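Putative cell adhesion protein (Bacteroides thetaiotaomicron, PDB 4DGU) is a putative cell adhesion protein of the fimbrillin-like family that binds zinc and probably serves as a component of a bacterial pilus. Local coordinates at residues V132-E137 and A146-S151; I176-V181 and V185-L190; N68-G71 and T76-F79; S47-A50 and D54-P57. One frame throughout, in Å; residues are numbered along the deposited sequence.

Contact 1: V132-E137 and A146-S151; sequences VIILDE and AKVELS. With ZN (zinc ion), chain E.
Ile-134 and Val-148 meet tip to tip, as do Val-132 and Leu-150. The two strands belong to different sheets, and their facing sides pack together without a hydrogen bond between the segments. The CA atoms of Ile-134 and Val-148 lie 8.1 Å apart, so side chains must fill the gap.

Ile-134 does this through both of its branches. Its CB sends CG2 toward Val-148, where it meets the CG2 methyl at 4.1 Å. The other branch starts beside the backbone N (chi1 -44°), and its CG1 packs on Val-178. From there the chain runs on extended (chi2 165°). At its tip, CD1 of Ile-134 reaches CG2 of Val-148 at 3.8 Å and also touches its CB. Two residues earlier on the same strand, CG1 of Val-132 touches CD1 of Leu-150 at 3.9 Å. All four residues are buried, so this contact is part of the apolar filling between the sheets.

Past the strand the chemistry changes. Glu-137 OE2 binds a zinc ion at 2.0 Å. A water and Glu-199 of a third subunit bind the same ion, which therefore bridges two chains.

Strand 225-230 runs beside strand 120-135, and its Val-228 touches both Val-132 and Val-148. On the other sheet, strands 173-177 and 201-204 are partners of strand 147-159, and Ile-203 packs on Val-148.

Contact 2: I176-V181 and V185-L190; sequences IEVKKV and VTTNVL
This is a side-chain-to-backbone contact, centred on the hydroxyl of Thr-187, in the connection between the two large sheets. Thr-187 is gripped by the backbone of Glu-177 to Lys-179. The two segments are separated by three residues. They carry the chain from strand 173-177 of one sheet to strand 188-189 of the other.

Lys-179 N donates to Thr-187 OG1 at 3.0 Å, with a nearly straight N-H...O angle of 162°. The same hydroxyl makes a weak bond of 3.4 Å to the carbonyl O of Glu-177. With chi1 at -62°, CG2 of Thr-187 lies anti to its backbone N and meets CG2 of Ile-176 at 3.9 Å. OG1 thus serves the backbone while CG2 packs on Ile-176.

Water 2 adds a second link. It donates to Lys-179 O at 2.7 Å and accepts from Thr-187 N at 2.9 Å. The Lys-179 side chain crosses Thr-187 at about a right angle, and its CB comes within 3.3 Å of Val-185 O.

Backbone bonds tie Ile-176 to Leu-150 and Val-178 to Val-148, both on strand 147-159. Thr-187 and Val-189 bond instead to Val-132 and Val-130 on strand 120-135. Between these two strands, Val-178 packs on Leu-150 and Val-132.

Contact 3: N68-G71 and T76-F79; sequences NEIG and TVTF
Val-77 opens strand 77-83 and packs against Ile-70 of the loop that precedes it. That loop contains an inverse gamma turn centred on Glu-69. The contact is apolar, with no hydrogen bond between the segments, and joins the loop to the start of strand 77-83 in the large mixed sheet.

Both methyls of Val-77 take part. CG1 and CG2 each lie 3.8 Å from CG2 of Ile-70, so the isoleucine methyl rests on the fork of the valine. The two side chains cross at about a right angle. In Ile-70, chi1 is 59°, which wedges CG1 between the backbone N and the carbonyl carbon and turns CG2 to the valine. The strand side of this pair is buried, and Trp-67 and Pro-116 also pack on Val-77.

Thr-78 follows and is held through its backbone to Ser-51. Phe-79 comes next. Its ring reaches back toward the loop, and one face receives CG1 of Val-77, 3.6 Å above the plane and offset toward the rim. Phe-14 meets the same ring with planes inclined at about 50°.

Two loop atoms approach the far end of the ring. CZ of Phe-79 lies 4.2 Å from CG2 of Ile-70. At the ring edge, near its plane, the carbonyl O of Glu-69 comes to 4.3 Å from CE1 of Phe-79.

Contact 4: S47-A50 and D54-P57; sequences SMAA and DYTP
The carbonyl O of Met-48, a selenomethionine in this model, lies in the beta hairpin of strands 45-50 and 56-59 and takes three donors. Thr-56 N donates to it at 2.9 Å, nearly straight at 174°. The hydroxyl OG1 of Thr-56 adds a weak bond of 3.4 Å to the same oxygen. The chi1 of Thr-56 (50°) sets OG1 between its backbone N and carbonyl carbon, so that N and OG1 both face the oxygen of Met-48. The third donor, Arg-65 NH1, comes from outside the hairpin.

The return bond runs from Met-48 N to Thr-56 O at 2.8 Å. Together the two backbone bonds make Met-48 and Thr-56 an antiparallel hydrogen-bonded pair. Ser-47 and Pro-57 form the next pair, which is non-hydrogen-bonded. Beside it, Ser-47 CA makes a CA-H...O contact of 3.5 Å with Thr-56 O.

The side chain of Met-48 leaves on the same face as Thr-56 and packs on Phe-14 and Ile-16 of strand 13-20. Tyr-55 lies against Ser-47 and Ala-49 instead. Its CB touches CB of Ser-47 at 3.8 Å. The phenol is anchored at its end, where OH bonds to Leu-160 O, and His-82 meets the ring edge-to-face. Ser-47 OG bonds to Leu-86 N.

Ala-49 CB sits over one face of the Tyr-55 ring in a CH-pi contact, 4.0 Å from the centroid and 29° off the normal. The same methyl lies 3.4 Å from the carbonyl O of Asp-54.

Contacts 1 and 4 are buried, while contacts 2 and 3 are only partly so. Contacts 1 and 2 adjoin, with centres 9 Å apart, and both span the two large sheets. Contact 1 does so with apolar tips alone, contact 2 mainly with a hydroxyl and a water. Contacts 3 and 4 lie on the opposite side of the chain's centre and also touch: CB of Ala-50 is 3.7 Å from CA of Ile-70. Contact 4 is paired by backbone bonds within one sheet, whereas contact 3 closes a loop by packing. All four reach the large mixed sheet. Only contact 1 holds a zinc ligand.

Contact 1: V132-E137 and A146-S151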
loop_
_atom_site.group_PDB
_atom_site.type_symbol
_atom_site.label_atom_id
_atom_site.label_comp_id
_atom_site.label_asym_id
_atom_site.label_seq_id
_atom_site.Cartn_x
_atom_site.Cartn_y
_atom_site.Cartn_z
ATOM N N VAL A 132 -14.520 -10.005 12.359
ATOM C CA VAL A 132 -14.924 -8.630 12.082
ATOM C C VAL A 132 -15.072 -7.893 13.416
ATOM O O VAL A 132 -15.817 -8.347 14.291
ATOM C CB VAL A 132 -16.231 -8.544 11.227
ATOM C CG1 VAL A 132 -16.502 -7.101 10.796
ATOM C CG2 VAL A 132 -16.164 -9.464 10.008
ATOM N N ILE A 133 -14.359 -6.763 13.566
ATOM C CA ILE A 133 -14.455 -5.951 14.782
ATOM C C ILE A 133 -15.004 -4.576 14.447
ATOM O O ILE A 133 -14.611 -3.982 13.446
ATOM C CB ILE A 133 -13.129 -5.862 15.589
ATOM C CG1 ILE A 133 -11.977 -5.223 14.780
ATOM C CG2 ILE A 133 -12.733 -7.249 16.126
ATOM C CD1 ILE A 133 -10.777 -4.874 15.609
ATOM N N ILE A 134 -15.910 -4.079 15.290
ATOM C CA ILE A 134 -16.504 -2.740 15.164
ATOM C C ILE A 134 -15.783 -1.811 16.125
ATOM O O ILE A 134 -15.773 -2.038 17.344
ATOM C CB ILE A 134 -18.055 -2.659 15.373
ATOM C CG1 ILE A 134 -18.801 -3.801 14.649
ATOM C CG2 ILE A 134 -18.601 -1.257 14.940
ATOM C CD1 ILE A 134 -20.284 -3.971 15.122
ATOM N N LEU A 135 -15.195 -0.753 15.568
ATOM C CA LEU A 135 -14.450 0.220 16.365
ATOM C C LEU A 135 -15.005 1.615 16.192
ATOM O O LEU A 135 -15.552 1.954 15.132
ATOM C CB LEU A 135 -12.940 0.201 15.992
ATOM C CG LEU A 135 -12.266 -1.166 15.890
ATOM C CD1 LEU A 135 -11.017 -1.089 15.051
ATOM C CD2 LEU A 135 -12.004 -1.758 17.253
ATOM N N ASP A 136 -14.836 2.443 17.227
ATOM C CA ASP A 136 -15.214 3.848 17.146
ATOM C C ASP A 136 -14.063 4.599 16.416
ATOM O O ASP A 136 -13.114 3.966 15.950
ATOM C CB ASP A 136 -15.533 4.422 18.558
ATOM C CG ASP A 136 -14.388 4.543 19.557
ATOM O OD1 ASP A 136 -13.208 4.494 19.132
ATOM O OD2 ASP A 136 -14.669 4.743 20.756
ATOM N N GLU A 137 -14.127 5.930 16.361
ATOM C CA GLU A 137 -13.145 6.814 15.710
ATOM C C GLU A 137 -11.715 6.660 16.267
ATOM O O GLU A 137 -10.747 6.911 15.539
ATOM C CB GLU A 137 -13.593 8.255 15.909
ATOM C CG GLU A 137 -13.110 9.205 14.845
ATOM C CD GLU A 137 -13.659 10.613 14.971
ATOM O OE1 GLU A 137 -14.880 10.782 15.209
ATOM O OE2 GLU A 137 -12.856 11.556 14.795
ATOM N N ALA A 146 -26.252 1.253 17.520
ATOM C CA ALA A 146 -26.330 1.216 16.068
ATOM C C ALA A 146 -26.173 -0.210 15.539
ATOM O O ALA A 146 -25.404 -1.001 16.097
ATOM C CB ALA A 146 -25.258 2.103 15.475
ATOM N N LYS A 147 -26.924 -0.540 14.485
ATOM C CA LYS A 147 -26.865 -1.840 13.820
ATOM C C LYS A 147 -25.843 -1.738 12.672
ATOM O O LYS A 147 -25.937 -0.825 11.858
ATOM C CB LYS A 147 -28.270 -2.270 13.322
ATOM C CG LYS A 147 -28.327 -3.657 12.659
ATOM C CD LYS A 147 -29.745 -4.224 12.574
ATOM C CE LYS A 147 -30.517 -3.785 11.348
ATOM N NZ LYS A 147 -31.865 -4.414 11.295
ATOM N N VAL A 148 -24.846 -2.640 12.653
ATOM C CA VAL A 148 -23.799 -2.685 11.636
ATOM C C VAL A 148 -23.960 -3.996 10.877
ATOM O O VAL A 148 -23.952 -5.072 11.483
ATOM C CB VAL A 148 -22.346 -2.525 12.209
ATOM C CG1 VAL A 148 -21.313 -2.433 11.082
ATOM C CG2 VAL A 148 -22.232 -1.310 13.136
ATOM N N GLU A 149 -24.101 -3.896 9.550
ATOM C CA GLU A 149 -24.247 -5.052 8.668
ATOM C C GLU A 149 -23.244 -5.005 7.521
ATOM O O GLU A 149 -22.885 -3.927 7.069
ATOM C CB GLU A 149 -25.661 -5.098 8.084
ATOM C CG GLU A 149 -26.790 -5.238 9.090
ATOM C CD GLU A 149 -28.157 -5.169 8.434
ATOM O OE1 GLU A 149 -28.537 -4.069 7.966
ATOM O OE2 GLU A 149 -28.836 -6.221 8.361
ATOM N N LEU A 150 -22.833 -6.171 7.023
ATOM C CA LEU A 150 -21.960 -6.298 5.854
ATOM C C LEU A 150 -22.657 -7.120 4.784
ATOM O O LEU A 150 -23.374 -8.063 5.119
ATOM C CB LEU A 150 -20.618 -6.969 6.204
ATOM C CG LEU A 150 -19.703 -6.276 7.183
ATOM C CD1 LEU A 150 -18.489 -7.158 7.471
ATOM C CD2 LEU A 150 -19.294 -4.857 6.695
ATOM N N SER A 151 -22.451 -6.785 3.515
ATOM C CA SER A 151 -23.031 -7.542 2.406
ATOM C C SER A 151 -21.876 -8.228 1.684
ATOM O O SER A 151 -21.134 -7.593 0.919
ATOM C CB SER A 151 -23.858 -6.653 1.479
ATOM O OG SER A 151 -24.273 -7.389 0.341
HETATM ZN ZN ZN E . -13.406 13.214 13.790
HETATM O O HOH W 1 -15.082 13.165 12.590
#

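Contact 2: I176-V181 and V185-L190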
loop_
_atom_site.group_PDB
_atom_site.type_symbol
_atom_site.label_atom_id
_atom_site.label_comp_id
_atom_site.label_asym_id
_atom_site.label_seq_id
_atom_site.Cartn_x
_atom_site.Cartn_y
_atom_site.Cartn_z
ATOM N N ILE A 176 -25.103 -9.804 6.538
ATOM C CA ILE A 176 -24.609 -10.414 7.773
ATOM C C ILE A 176 -24.524 -9.316 8.835
ATOM O O ILE A 176 -23.816 -8.336 8.621
ATOM C CB ILE A 176 -23.206 -11.088 7.514
ATOM C CG1 ILE A 176 -23.246 -12.100 6.319
ATOM C CG2 ILE A 176 -22.654 -11.755 8.786
ATOM C CD1 ILE A 176 -22.063 -11.973 5.303
ATOM N N GLU A 177 -25.242 -9.468 9.960
ATOM C CA GLU A 177 -25.142 -8.504 11.055
ATOM C C GLU A 177 -23.834 -8.772 11.851
ATOM O O GLU A 177 -23.478 -9.934 12.098
ATOM C CB GLU A 177 -26.367 -8.550 11.968
ATOM C CG GLU A 177 -26.546 -7.269 12.768
ATOM C CD GLU A 177 -27.626 -7.251 13.836
ATOM O OE1 GLU A 177 -28.572 -8.072 13.764
ATOM O OE2 GLU A 177 -27.541 -6.378 14.730
ATOM N N VAL A 178 -23.117 -7.689 12.210
ATOM C CA VAL A 178 -21.835 -7.763 12.909
ATOM C C VAL A 178 -22.068 -7.560 14.407
ATOM O O VAL A 178 -22.714 -6.606 14.829
ATOM C CB VAL A 178 -20.787 -6.772 12.314
ATOM C CG1 VAL A 178 -19.416 -6.916 12.985
ATOM C CG2 VAL A 178 -20.634 -6.982 10.822
ATOM N N LYS A 179 -21.558 -8.489 15.200
ATOM C CA LYS A 179 -21.645 -8.449 16.657
ATOM C C LYS A 179 -20.589 -7.507 17.242
ATOM O O LYS A 179 -19.476 -7.396 16.707
ATOM C CB LYS A 179 -21.437 -9.867 17.243
ATOM C CG LYS A 179 -22.380 -10.915 16.672
ATOM C CD LYS A 179 -23.037 -11.724 17.784
ATOM C CE LYS A 179 -24.106 -12.646 17.247
ATOM N NZ LYS A 179 -25.049 -13.092 18.315
ATOM N N LYS A 180 -20.931 -6.840 18.351
ATOM C CA LYS A 180 -19.999 -5.992 19.081
ATOM C C LYS A 180 -19.109 -6.901 19.958
ATOM O O LYS A 180 -19.492 -8.045 20.239
ATOM C CB LYS A 180 -20.752 -4.965 19.939
ATOM C CG LYS A 180 -21.494 -3.863 19.182
ATOM C CD LYS A 180 -22.149 -2.894 20.161
ATOM C CE LYS A 180 -23.242 -3.530 21.022
ATOM N NZ LYS A 180 -23.757 -2.600 22.072
ATOM N N VAL A 181 -17.956 -6.382 20.426
ATOM C CA VAL A 181 -17.022 -7.110 21.314
ATOM C C VAL A 181 -17.742 -7.610 22.598
ATOM O O VAL A 181 -17.510 -8.749 23.018
ATOM C CB VAL A 181 -15.817 -6.190 21.644
ATOM C CG1 VAL A 181 -14.997 -6.726 22.818
ATOM C CG2 VAL A 181 -14.943 -5.975 20.404
ATOM N N VAL A 185 -19.260 -13.057 21.143
ATOM C CA VAL A 185 -19.173 -13.916 19.960
ATOM C C VAL A 185 -18.735 -12.997 18.829
ATOM O O VAL A 185 -19.264 -11.882 18.706
ATOM C CB VAL A 185 -20.465 -14.695 19.620
ATOM C CG1 VAL A 185 -20.235 -15.656 18.440
ATOM C CG2 VAL A 185 -21.005 -15.448 20.840
ATOM N N THR A 186 -17.701 -13.409 18.082
ATOM C CA THR A 186 -17.150 -12.606 17.012
ATOM C C THR A 186 -17.721 -13.075 15.681
ATOM O O THR A 186 -17.647 -14.272 15.352
ATOM C CB THR A 186 -15.602 -12.652 17.042
ATOM O OG1 THR A 186 -15.136 -12.403 18.367
ATOM C CG2 THR A 186 -14.979 -11.615 16.140
ATOM N N THR A 187 -18.292 -12.125 14.915
ATOM C CA THR A 187 -18.763 -12.396 13.561
ATOM C C THR A 187 -17.539 -12.721 12.699
ATOM O O THR A 187 -16.621 -11.910 12.599
ATOM C CB THR A 187 -19.544 -11.215 12.979
ATOM O OG1 THR A 187 -20.717 -10.967 13.764
ATOM C CG2 THR A 187 -19.941 -11.457 11.523
ATOM N N ASN A 188 -17.512 -13.927 12.135
ATOM C CA ASN A 188 -16.452 -14.343 11.227
ATOM C C ASN A 188 -17.007 -14.414 9.817
ATOM O O ASN A 188 -18.139 -14.850 9.623
ATOM C CB ASN A 188 -15.829 -15.672 11.638
ATOM C CG ASN A 188 -14.673 -15.558 12.587
ATOM O OD1 ASN A 188 -13.579 -16.002 12.269
ATOM N ND2 ASN A 188 -14.888 -15.057 13.814
ATOM N N VAL A 189 -16.241 -13.921 8.837
ATOM C CA VAL A 189 -16.678 -13.965 7.438
ATOM C C VAL A 189 -15.753 -14.918 6.693
ATOM O O VAL A 189 -14.667 -15.253 7.178
ATOM C CB VAL A 189 -16.803 -12.572 6.753
ATOM C CG1 VAL A 189 -17.930 -11.740 7.373
ATOM C CG2 VAL A 189 -15.481 -11.807 6.756
ATOM N N LEU A 190 -16.193 -15.393 5.537
ATOM C CA LEU A 190 -15.357 -16.312 4.788
ATOM C C LEU A 190 -14.338 -15.529 3.961
ATOM O O LEU A 190 -14.667 -14.415 3.542
ATOM C CB LEU A 190 -16.196 -17.247 3.908
ATOM C CG LEU A 190 -17.255 -18.119 4.604
ATOM C CD1 LEU A 190 -18.076 -18.872 3.589
ATOM C CD2 LEU A 190 -16.623 -19.116 5.597
HETATM O O HOH W 2 -17.869 -9.341 15.638
#

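Contact 3: N68-G71 and T76-F79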
loop_
_atom_site.group_PDB
_atom_site.type_symbol
_atom_site.label_atom_id
_atom_site.label_comp_id
_atom_site.label_asym_id
_atom_site.label_seq_id
_atom_site.Cartn_x
_atom_site.Cartn_y
_atom_site.Cartn_z
ATOM N N ASN A 68 -0.489 -45.138 19.794
ATOM C CA ASN A 68 -0.668 -46.133 18.735
ATOM C C ASN A 68 -1.423 -45.513 17.576
ATOM O O ASN A 68 -1.123 -45.828 16.425
ATOM C CB ASN A 68 -1.361 -47.422 19.201
ATOM C CG ASN A 68 -2.253 -47.282 20.382
ATOM O OD1 ASN A 68 -1.802 -47.351 21.524
ATOM N ND2 ASN A 68 -3.538 -47.105 20.126
ATOM N N GLU A 69 -2.389 -44.624 17.886
ATOM C CA GLU A 69 -3.193 -43.879 16.914
ATOM C C GLU A 69 -2.306 -42.858 16.207
ATOM O O GLU A 69 -2.368 -41.663 16.528
ATOM C CB GLU A 69 -4.375 -43.165 17.615
ATOM C CG GLU A 69 -5.339 -44.067 18.384
ATOM C CD GLU A 69 -6.286 -43.314 19.303
ATOM O OE1 GLU A 69 -7.016 -42.418 18.815
ATOM O OE2 GLU A 69 -6.293 -43.619 20.518
ATOM N N ILE A 70 -1.426 -43.332 15.291
ATOM C CA ILE A 70 -0.476 -42.480 14.545
ATOM C C ILE A 70 -0.350 -42.930 13.080
ATOM O O ILE A 70 0.504 -42.418 12.356
ATOM C CB ILE A 70 0.939 -42.415 15.214
ATOM C CG1 ILE A 70 1.604 -43.816 15.341
ATOM C CG2 ILE A 70 0.902 -41.646 16.532
ATOM C CD1 ILE A 70 3.029 -43.789 15.574
ATOM N N GLY A 71 -1.159 -43.891 12.671
ATOM C CA GLY A 71 -1.094 -44.434 11.321
ATOM C C GLY A 71 0.157 -45.270 11.081
ATOM O O GLY A 71 0.491 -46.152 11.883
ATOM N N THR A 76 8.726 -38.992 13.388
ATOM C CA THR A 76 7.873 -37.847 13.668
ATOM C C THR A 76 6.489 -38.083 13.077
ATOM O O THR A 76 6.365 -38.606 11.968
ATOM C CB THR A 76 8.442 -36.494 13.187
ATOM O OG1 THR A 76 8.447 -36.431 11.770
ATOM C CG2 THR A 76 9.806 -36.190 13.741
ATOM N N VAL A 77 5.457 -37.674 13.837
ATOM C CA VAL A 77 4.037 -37.775 13.492
ATOM C C VAL A 77 3.482 -36.386 13.278
ATOM O O VAL A 77 3.696 -35.483 14.099
ATOM C CB VAL A 77 3.228 -38.519 14.601
ATOM C CG1 VAL A 77 1.793 -38.782 14.156
ATOM C CG2 VAL A 77 3.896 -39.825 14.990
ATOM N N THR A 78 2.701 -36.231 12.213
ATOM C CA THR A 78 2.022 -34.976 11.938
ATOM C C THR A 78 0.548 -35.161 12.304
ATOM O O THR A 78 -0.083 -36.115 11.849
ATOM C CB THR A 78 2.230 -34.547 10.485
ATOM O OG1 THR A 78 3.626 -34.538 10.221
ATOM C CG2 THR A 78 1.647 -33.180 10.199
ATOM N N PHE A 79 0.016 -34.237 13.131
ATOM C CA PHE A 79 -1.370 -34.207 13.539
ATOM C C PHE A 79 -2.071 -33.026 12.862
ATOM O O PHE A 79 -1.425 -32.039 12.540
ATOM C CB PHE A 79 -1.500 -34.123 15.062
ATOM C CG PHE A 79 -0.939 -35.310 15.789
ATOM C CD1 PHE A 79 -1.705 -36.452 15.983
ATOM C CD2 PHE A 79 0.362 -35.290 16.290
ATOM C CE1 PHE A 79 -1.174 -37.565 16.636
ATOM C CE2 PHE A 79 0.883 -36.387 16.948
ATOM C CZ PHE A 79 0.111 -37.523 17.114
#

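Contact 4: S47-A50 and D54-P57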
loop_
_atom_site.group_PDB
_atom_site.type_symbol
_atom_site.label_atom_id
_atom_site.label_comp_id
_atom_site.label_asym_id
_atom_site.label_seq_id
_atom_site.Cartn_x
_atom_site.Cartn_y
_atom_site.Cartn_z
ATOM N N SER A 47 -11.741 -32.183 16.190
ATOM C CA SER A 47 -11.566 -33.365 15.355
ATOM C C SER A 47 -10.089 -33.459 15.093
ATOM O O SER A 47 -9.528 -32.553 14.482
ATOM C CB SER A 47 -12.339 -33.251 14.044
ATOM O OG SER A 47 -13.722 -33.161 14.302
HETATM N N MSE A 48 -9.434 -34.503 15.589
HETATM C CA MSE A 48 -8.010 -34.631 15.385
HETATM C C MSE A 48 -7.649 -35.950 14.690
HETATM O O MSE A 48 -8.314 -36.953 14.897
HETATM C CB MSE A 48 -7.302 -34.510 16.723
HETATM C CG MSE A 48 -5.817 -34.450 16.577
HETATM SE SE MSE A 48 -4.919 -34.195 18.237
HETATM C CE MSE A 48 -5.394 -35.839 19.122
ATOM N N ALA A 49 -6.641 -35.919 13.812
ATOM C CA ALA A 49 -6.137 -37.073 13.076
ATOM C C ALA A 49 -4.624 -36.993 12.881
ATOM O O ALA A 49 -4.043 -35.903 12.828
ATOM C CB ALA A 49 -6.806 -37.166 11.714
ATOM N N ALA A 50 -3.995 -38.161 12.796
ATOM C CA ALA A 50 -2.613 -38.288 12.396
ATOM C C ALA A 50 -2.662 -38.409 10.892
ATOM O O ALA A 50 -3.664 -38.918 10.356
ATOM C CB ALA A 50 -1.973 -39.509 13.028
ATOM N N ASP A 54 -8.342 -41.049 9.873
ATOM C CA ASP A 54 -9.623 -40.343 10.015
ATOM C C ASP A 54 -9.606 -39.439 11.223
ATOM O O ASP A 54 -8.972 -39.771 12.226
ATOM C CB ASP A 54 -10.817 -41.328 10.151
ATOM C CG ASP A 54 -11.095 -42.268 8.987
ATOM O OD1 ASP A 54 -11.172 -43.501 9.224
ATOM O OD2 ASP A 54 -11.326 -41.773 7.850
ATOM N N TYR A 55 -10.357 -38.322 11.142
ATOM C CA TYR A 55 -10.524 -37.375 12.245
ATOM C C TYR A 55 -11.415 -38.004 13.321
ATOM O O TYR A 55 -12.466 -38.561 13.013
ATOM C CB TYR A 55 -11.126 -36.061 11.734
ATOM C CG TYR A 55 -10.163 -35.224 10.913
ATOM C CD1 TYR A 55 -9.168 -34.470 11.527
ATOM C CD2 TYR A 55 -10.292 -35.128 9.524
ATOM C CE1 TYR A 55 -8.307 -33.659 10.785
ATOM C CE2 TYR A 55 -9.434 -34.314 8.768
ATOM C CZ TYR A 55 -8.435 -33.593 9.407
ATOM O OH TYR A 55 -7.569 -32.808 8.680
ATOM N N THR A 56 -10.957 -37.992 14.568
ATOM C CA THR A 56 -11.722 -38.533 15.696
ATOM C C THR A 56 -11.866 -37.415 16.751
ATOM O O THR A 56 -10.998 -36.533 16.836
ATOM C CB THR A 56 -11.098 -39.839 16.243
ATOM O OG1 THR A 56 -9.698 -39.657 16.478
ATOM C CG2 THR A 56 -11.313 -41.037 15.307
ATOM N N PRO A 57 -12.971 -37.390 17.519
ATOM C CA PRO A 57 -13.127 -36.319 18.515
ATOM C C PRO A 57 -12.103 -36.409 19.640
ATOM O O PRO A 57 -11.646 -37.502 19.986
ATOM C CB PRO A 57 -14.553 -36.511 19.053
ATOM C CG PRO A 57 -15.165 -37.641 18.276
ATOM C CD PRO A 57 -14.080 -38.369 17.577
#